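Local structure of DUF1611 domain-containing protein (2OBN) at residues Arg148-Arg153 and Tyr222-Asp227; Trp175-Arg180 and Val341-Val346. The protein is of unknown function but pairs a Rossmann-like domain with a P-loop NTPase-like domain, consistent with nucleotide binding. The protein carries 2 engineered substitutions. All coordinates share one frame; numbering follows the deposited sequence.

Interaction 1 of 2, residues Arg148-Arg153 and Tyr222-Asp227; sequences RTLPCR and YGKNYD
In the P-loop NTPase-like domain, the loop 148-153 leads into strand 153-159, while the loop 222-227 carries the chain from the end of helix 208-222 into the neighbouring parallel strand 228-231. The two run together just before both strands begin. The tight part centres on G223 and C152. L150, with CG anti to its carbonyl carbon, brings CD1 to 4.0 Å from the CA of G223. A side chain at G223 would point into this spot and run into that methyl, so the bare backbone lets the leucine close in. C152 holds SG in the crowded position between its backbone N and carbonyl carbon (chi1 64°), which places the sulfur 3.4 Å from the O of G223. C152 CB also lies 3.2 Å from Y226 O, so the small side chain packs against two backbone carbonyls. L150 also packs on V219 and M220 of helix 208-222, and C152 on L229. The outer side is looser and open to solvent: the CG of K224 touches L150 CD2 at 3.8 Å, its extended chain crossing the leucine at about a right angle, and P151 brings only its ring carbons CG and CD near the O of G223. The carboxylate of D227 turns from the contact to the backbone N of R183. The carbonyl of D227 is what the contact uses: R153 N donates to D227 O over 2.9 Å, nearly straight at 163°, with the nitrogen 31° above the carbonyl plane.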
loop_
_atom_site.group_PDB
_atom_site.type_symbol
_atom_site.label_atom_id
_atom_site.label_comp_id
_atom_site.label_asym_id
_atom_site.label_seq_id
_atom_site.Cartn_x
_atom_site.Cartn_y
_atom_site.Cartn_z
ATOM N N ARG B 148 -12.121 -14.325 -5.693
ATOM C CA ARG B 148 -12.675 -14.588 -7.018
ATOM C C ARG B 148 -13.571 -15.814 -7.012
ATOM O O ARG B 148 -14.384 -15.999 -7.913
ATOM C CB ARG B 148 -11.550 -14.829 -8.030
ATOM C CG ARG B 148 -10.957 -16.205 -7.967
ATOM C CD ARG B 148 -9.680 -16.315 -8.760
ATOM N NE ARG B 148 -9.242 -17.705 -8.825
ATOM C CZ ARG B 148 -8.678 -18.389 -7.821
ATOM N NH1 ARG B 148 -8.441 -17.837 -6.629
ATOM N NH2 ARG B 148 -8.324 -19.651 -8.019
ATOM N N THR B 149 -13.335 -16.674 -6.019
ATOM C CA THR B 149 -14.057 -17.912 -5.769
ATOM C C THR B 149 -15.456 -17.727 -5.153
ATOM O O THR B 149 -16.258 -18.669 -5.143
ATOM C CB THR B 149 -13.255 -18.698 -4.704
ATOM O OG1 THR B 149 -11.892 -18.827 -5.110
ATOM C CG2 THR B 149 -13.784 -20.030 -4.499
ATOM N N LEU B 150 -15.729 -16.537 -4.617
ATOM C CA LEU B 150 -16.960 -16.296 -3.888
ATOM C C LEU B 150 -18.170 -16.148 -4.806
ATOM O O LEU B 150 -18.048 -15.633 -5.917
ATOM C CB LEU B 150 -16.829 -15.081 -2.972
ATOM C CG LEU B 150 -15.800 -15.147 -1.841
ATOM C CD1 LEU B 150 -15.590 -13.740 -1.294
ATOM C CD2 LEU B 150 -16.209 -16.093 -0.742
ATOM N N PRO B 151 -19.340 -16.627 -4.336
ATOM C CA PRO B 151 -20.573 -16.621 -5.122
ATOM C C PRO B 151 -21.250 -15.273 -5.198
ATOM O O PRO B 151 -21.966 -14.998 -6.145
ATOM C CB PRO B 151 -21.472 -17.601 -4.349
ATOM C CG PRO B 151 -21.035 -17.430 -2.911
ATOM C CD PRO B 151 -19.544 -17.230 -2.996
ATOM N N CYS B 152 -21.026 -14.444 -4.196
ATOM C CA CYS B 152 -21.622 -13.125 -4.127
ATOM C C CYS B 152 -21.039 -12.135 -5.120
ATOM O O CYS B 152 -19.945 -12.313 -5.628
ATOM C CB CYS B 152 -21.376 -12.552 -2.734
ATOM S SG CYS B 152 -19.629 -12.268 -2.358
ATOM N N ARG B 153 -21.804 -11.096 -5.405
ATOM C CA ARG B 153 -21.282 -9.964 -6.179
ATOM C C ARG B 153 -20.406 -9.165 -5.217
ATOM O O ARG B 153 -20.653 -9.148 -3.996
ATOM C CB ARG B 153 -22.398 -9.091 -6.743
ATOM C CG ARG B 153 -23.023 -9.636 -8.022
ATOM C CD ARG B 153 -24.075 -8.669 -8.534
ATOM N NE ARG B 153 -24.378 -8.856 -9.955
ATOM C CZ ARG B 153 -25.191 -9.782 -10.446
ATOM N NH1 ARG B 153 -25.796 -10.659 -9.654
ATOM N NH2 ARG B 153 -25.380 -9.847 -11.754
ATOM N N TYR B 222 -17.221 -12.764 5.066
ATOM C CA TYR B 222 -18.671 -12.598 4.864
ATOM C C TYR B 222 -19.205 -13.071 3.516
ATOM O O TYR B 222 -20.390 -13.331 3.400
ATOM C CB TYR B 222 -19.051 -11.116 5.048
ATOM C CG TYR B 222 -18.611 -10.571 6.388
ATOM C CD1 TYR B 222 -19.321 -10.871 7.558
ATOM C CD2 TYR B 222 -17.469 -9.769 6.491
ATOM C CE1 TYR B 222 -18.899 -10.388 8.804
ATOM C CE2 TYR B 222 -17.048 -9.271 7.717
ATOM C CZ TYR B 222 -17.757 -9.586 8.872
ATOM O OH TYR B 222 -17.321 -9.087 10.077
ATOM N N GLY B 223 -18.331 -13.201 2.524
ATOM C CA GLY B 223 -18.701 -13.530 1.142
ATOM C C GLY B 223 -19.626 -14.683 0.835
ATOM O O GLY B 223 -20.423 -14.611 -0.099
ATOM N N LYS B 224 -19.515 -15.752 1.607
ATOM C CA LYS B 224 -20.355 -16.919 1.418
ATOM C C LYS B 224 -21.756 -16.734 2.033
ATOM O O LYS B 224 -22.655 -17.530 1.757
ATOM C CB LYS B 224 -19.664 -18.153 2.008
ATOM C CG LYS B 224 -18.315 -18.479 1.348
ATOM C CD LYS B 224 -17.562 -19.607 2.068
ATOM C CE LYS B 224 -16.163 -19.766 1.480
ATOM N NZ LYS B 224 -15.351 -20.773 2.210
ATOM N N ASN B 225 -21.949 -15.684 2.835
ATOM C CA ASN B 225 -23.223 -15.450 3.505
ATOM C C ASN B 225 -24.123 -14.373 2.911
ATOM O O ASN B 225 -25.211 -14.156 3.409
ATOM C CB ASN B 225 -22.981 -15.160 4.988
ATOM C CG ASN B 225 -22.462 -16.368 5.737
ATOM O OD1 ASN B 225 -22.935 -17.501 5.546
ATOM N ND2 ASN B 225 -21.493 -16.137 6.612
ATOM N N TYR B 226 -23.688 -13.704 1.852
ATOM C CA TYR B 226 -24.476 -12.634 1.270
ATOM C C TYR B 226 -24.549 -12.778 -0.247
ATOM O O TYR B 226 -23.747 -13.494 -0.854
ATOM C CB TYR B 226 -23.887 -11.267 1.713
ATOM C CG TYR B 226 -24.017 -11.031 3.213
ATOM C CD1 TYR B 226 -23.050 -11.481 4.101
ATOM C CD2 TYR B 226 -25.133 -10.397 3.740
ATOM C CE1 TYR B 226 -23.184 -11.298 5.484
ATOM C CE2 TYR B 226 -25.278 -10.205 5.109
ATOM C CZ TYR B 226 -24.300 -10.656 5.974
ATOM O OH TYR B 226 -24.461 -10.457 7.326
ATOM N N ASP B 227 -25.548 -12.128 -0.838
ATOM C CA ASP B 227 -25.714 -12.080 -2.289
ATOM C C ASP B 227 -24.793 -10.989 -2.855
ATOM O O ASP B 227 -24.328 -11.081 -3.979
ATOM C CB ASP B 227 -27.151 -11.691 -2.663
ATOM C CG ASP B 227 -28.175 -12.646 -2.141
ATOM O OD1 ASP B 227 -27.909 -13.875 -2.131
ATOM O OD2 ASP B 227 -29.268 -12.170 -1.751
#

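Interaction 2 of 2, residues Trp175-Arg180 and Val341-Val346; sequences WAAKLR and VLLDAV
L343 sets CG anti to its backbone N and, with chi2 at 58°, aims CD2 at the last turn of helix 166-179. R180 starts with CG anti to its carbonyl carbon and bends at chi3 (59°), so its guanidinium meets the leucine tip to tip. L343 CD2 rests on the backbone as much as on side chains: it lies 3.5 Å from A177 N and 3.9 Å from A176 CB, and the A177 methyl touches both branches of the leucine. Two alanines therefore leave the helix surface low enough for one leucine to press against its main chain. This buried patch joins two helices of the P-loop NTPase-like domain, 166-179 and 340-347, the latter close to the C-terminus; W182 also packs on L343, and H230 of strand 228-231 on A177. Toward solvent, R180 forms an end-on salt bridge with D344, NH1 and NH2 of R180 both donating to D344 OD1 at 2.9 Å, each bond clearly bent. OD1 lies almost in the guanidinium plane, yet the carboxylate plane is turned 77° to it; NH2 approaches nearly along the C-O axis, NH1 from above the carboxylate. An alanine at D344 would remove the oxygen that takes both bonds and would probably leave the guanidinium less firmly placed beside L343. D340, one turn earlier, supplies a second carboxylate through its OD1 to NH1 of R180.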
loop_
_atom_site.group_PDB
_atom_site.type_symbol
_atom_site.label_atom_id
_atom_site.label_comp_id
_atom_site.label_asym_id
_atom_site.label_seq_id
_atom_site.Cartn_x
_atom_site.Cartn_y
_atom_site.Cartn_z
ATOM N N TRP B 175 -28.129 0.038 1.075
ATOM C CA TRP B 175 -29.500 0.230 1.535
ATOM C C TRP B 175 -30.525 -0.084 0.437
ATOM O O TRP B 175 -31.587 -0.629 0.736
ATOM C CB TRP B 175 -29.701 1.624 2.123
ATOM C CG TRP B 175 -28.834 1.868 3.321
ATOM C CD1 TRP B 175 -28.545 0.974 4.312
ATOM C CD2 TRP B 175 -28.196 3.088 3.687
ATOM N NE1 TRP B 175 -27.734 1.548 5.245
ATOM C CE2 TRP B 175 -27.511 2.850 4.899
ATOM C CE3 TRP B 175 -28.131 4.361 3.111
ATOM C CZ2 TRP B 175 -26.768 3.831 5.545
ATOM C CZ3 TRP B 175 -27.394 5.337 3.753
ATOM C CH2 TRP B 175 -26.724 5.066 4.962
ATOM N N ALA B 176 -30.188 0.218 -0.819
ATOM C CA ALA B 176 -31.083 -0.069 -1.955
ATOM C C ALA B 176 -31.199 -1.568 -2.192
ATOM O O ALA B 176 -32.295 -2.065 -2.438
ATOM C CB ALA B 176 -30.602 0.610 -3.221
ATOM N N ALA B 177 -30.076 -2.279 -2.138
ATOM C CA ALA B 177 -30.098 -3.742 -2.290
ATOM C C ALA B 177 -30.900 -4.415 -1.172
ATOM O O ALA B 177 -31.605 -5.401 -1.416
ATOM C CB ALA B 177 -28.703 -4.288 -2.322
ATOM N N LYS B 178 -30.772 -3.895 0.050
ATOM C CA LYS B 178 -31.512 -4.426 1.210
ATOM C C LYS B 178 -33.017 -4.196 1.053
ATOM O O LYS B 178 -33.848 -5.072 1.373
ATOM C CB LYS B 178 -31.036 -3.760 2.514
ATOM C CG LYS B 178 -31.671 -4.374 3.757
ATOM C CD LYS B 178 -31.228 -3.739 5.067
ATOM C CE LYS B 178 -31.945 -4.457 6.227
ATOM N NZ LYS B 178 -31.668 -3.892 7.582
ATOM N N LEU B 179 -33.359 -3.005 0.585
ATOM C CA LEU B 179 -34.752 -2.615 0.401
ATOM C C LEU B 179 -35.440 -3.521 -0.606
ATOM O O LEU B 179 -36.636 -3.836 -0.466
ATOM C CB LEU B 179 -34.849 -1.145 -0.049
ATOM C CG LEU B 179 -36.251 -0.537 -0.141
ATOM C CD1 LEU B 179 -36.950 -0.460 1.205
ATOM C CD2 LEU B 179 -36.154 0.840 -0.722
ATOM N N ARG B 180 -34.674 -3.955 -1.602
ATOM C CA ARG B 180 -35.207 -4.800 -2.660
ATOM C C ARG B 180 -35.136 -6.296 -2.402
ATOM O O ARG B 180 -35.461 -7.079 -3.291
ATOM C CB ARG B 180 -34.609 -4.384 -4.002
ATOM C CG ARG B 180 -35.193 -3.030 -4.416
ATOM C CD ARG B 180 -34.451 -2.402 -5.533
ATOM N NE ARG B 180 -34.415 -3.226 -6.732
ATOM C CZ ARG B 180 -33.752 -2.893 -7.839
ATOM N NH1 ARG B 180 -33.073 -1.747 -7.901
ATOM N NH2 ARG B 180 -33.778 -3.707 -8.880
ATOM N N VAL B 341 -30.877 3.321 -9.979
ATOM C CA VAL B 341 -30.278 3.412 -11.315
ATOM C C VAL B 341 -28.918 2.687 -11.368
ATOM O O VAL B 341 -28.637 1.992 -12.337
ATOM C CB VAL B 341 -30.156 4.899 -11.750
ATOM C CG1 VAL B 341 -29.226 5.087 -12.936
ATOM C CG2 VAL B 341 -31.555 5.464 -12.061
ATOM N N LEU B 342 -28.099 2.821 -10.327
ATOM C CA LEU B 342 -26.790 2.149 -10.298
ATOM C C LEU B 342 -26.853 0.711 -9.756
ATOM O O LEU B 342 -26.029 -0.128 -10.126
ATOM C CB LEU B 342 -25.763 2.989 -9.542
ATOM C CG LEU B 342 -25.548 4.401 -10.094
ATOM C CD1 LEU B 342 -24.497 5.137 -9.268
ATOM C CD2 LEU B 342 -25.158 4.402 -11.576
ATOM N N LEU B 343 -27.828 0.420 -8.892
ATOM C CA LEU B 343 -28.000 -0.945 -8.393
ATOM C C LEU B 343 -28.419 -1.830 -9.555
ATOM O O LEU B 343 -27.907 -2.936 -9.700
ATOM C CB LEU B 343 -29.018 -1.028 -7.261
ATOM C CG LEU B 343 -29.254 -2.459 -6.735
ATOM C CD1 LEU B 343 -27.963 -3.108 -6.230
ATOM C CD2 LEU B 343 -30.297 -2.426 -5.631
ATOM N N ASP B 344 -29.341 -1.340 -10.386
ATOM C CA ASP B 344 -29.749 -2.068 -11.587
ATOM C C ASP B 344 -28.540 -2.328 -12.487
ATOM O O ASP B 344 -28.401 -3.422 -13.018
ATOM C CB ASP B 344 -30.811 -1.280 -12.372
ATOM C CG ASP B 344 -32.144 -1.193 -11.644
ATOM O OD1 ASP B 344 -32.357 -1.987 -10.716
ATOM O OD2 ASP B 344 -33.003 -0.350 -12.012
ATOM N N ALA B 345 -27.667 -1.323 -12.656
ATOM C CA ALA B 345 -26.471 -1.472 -13.494
ATOM C C ALA B 345 -25.544 -2.558 -12.949
ATOM O O ALA B 345 -24.948 -3.316 -13.717
ATOM C CB ALA B 345 -25.733 -0.147 -13.612
ATOM N N VAL B 346 -25.412 -2.612 -11.624
ATOM C CA VAL B 346 -24.638 -3.664 -10.961
ATOM C C VAL B 346 -25.279 -5.041 -11.196
ATOM O O VAL B 346 -24.590 -6.017 -11.557
ATOM C CB VAL B 346 -24.576 -3.443 -9.421
ATOM C CG1 VAL B 346 -24.100 -4.706 -8.687
ATOM C CG2 VAL B 346 -23.710 -2.246 -9.070
#

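In the fold
Both interactions belong to the P-loop domain and lie on the same side of the chain's centre, their centres about 17 Å apart. Interaction 1 is partly buried and joins two loops where neighbouring parallel strands begin, relying on backbone carbonyls, a glycine and one main-chain bond. Interaction 2 joins two helices, its buried leucine-alanine patch edged by a salt bridge at the surface. Strand 228-231 touches both, through L229 and I228 in the first and H230 and I228 in the second. They also meet directly: R153 NE lies 3.3 Å from V346 O, a weak, probable hydrogen bond. Beyond interaction 2, the same arginine pairs through NH2 with the C-terminal carboxylate of N349.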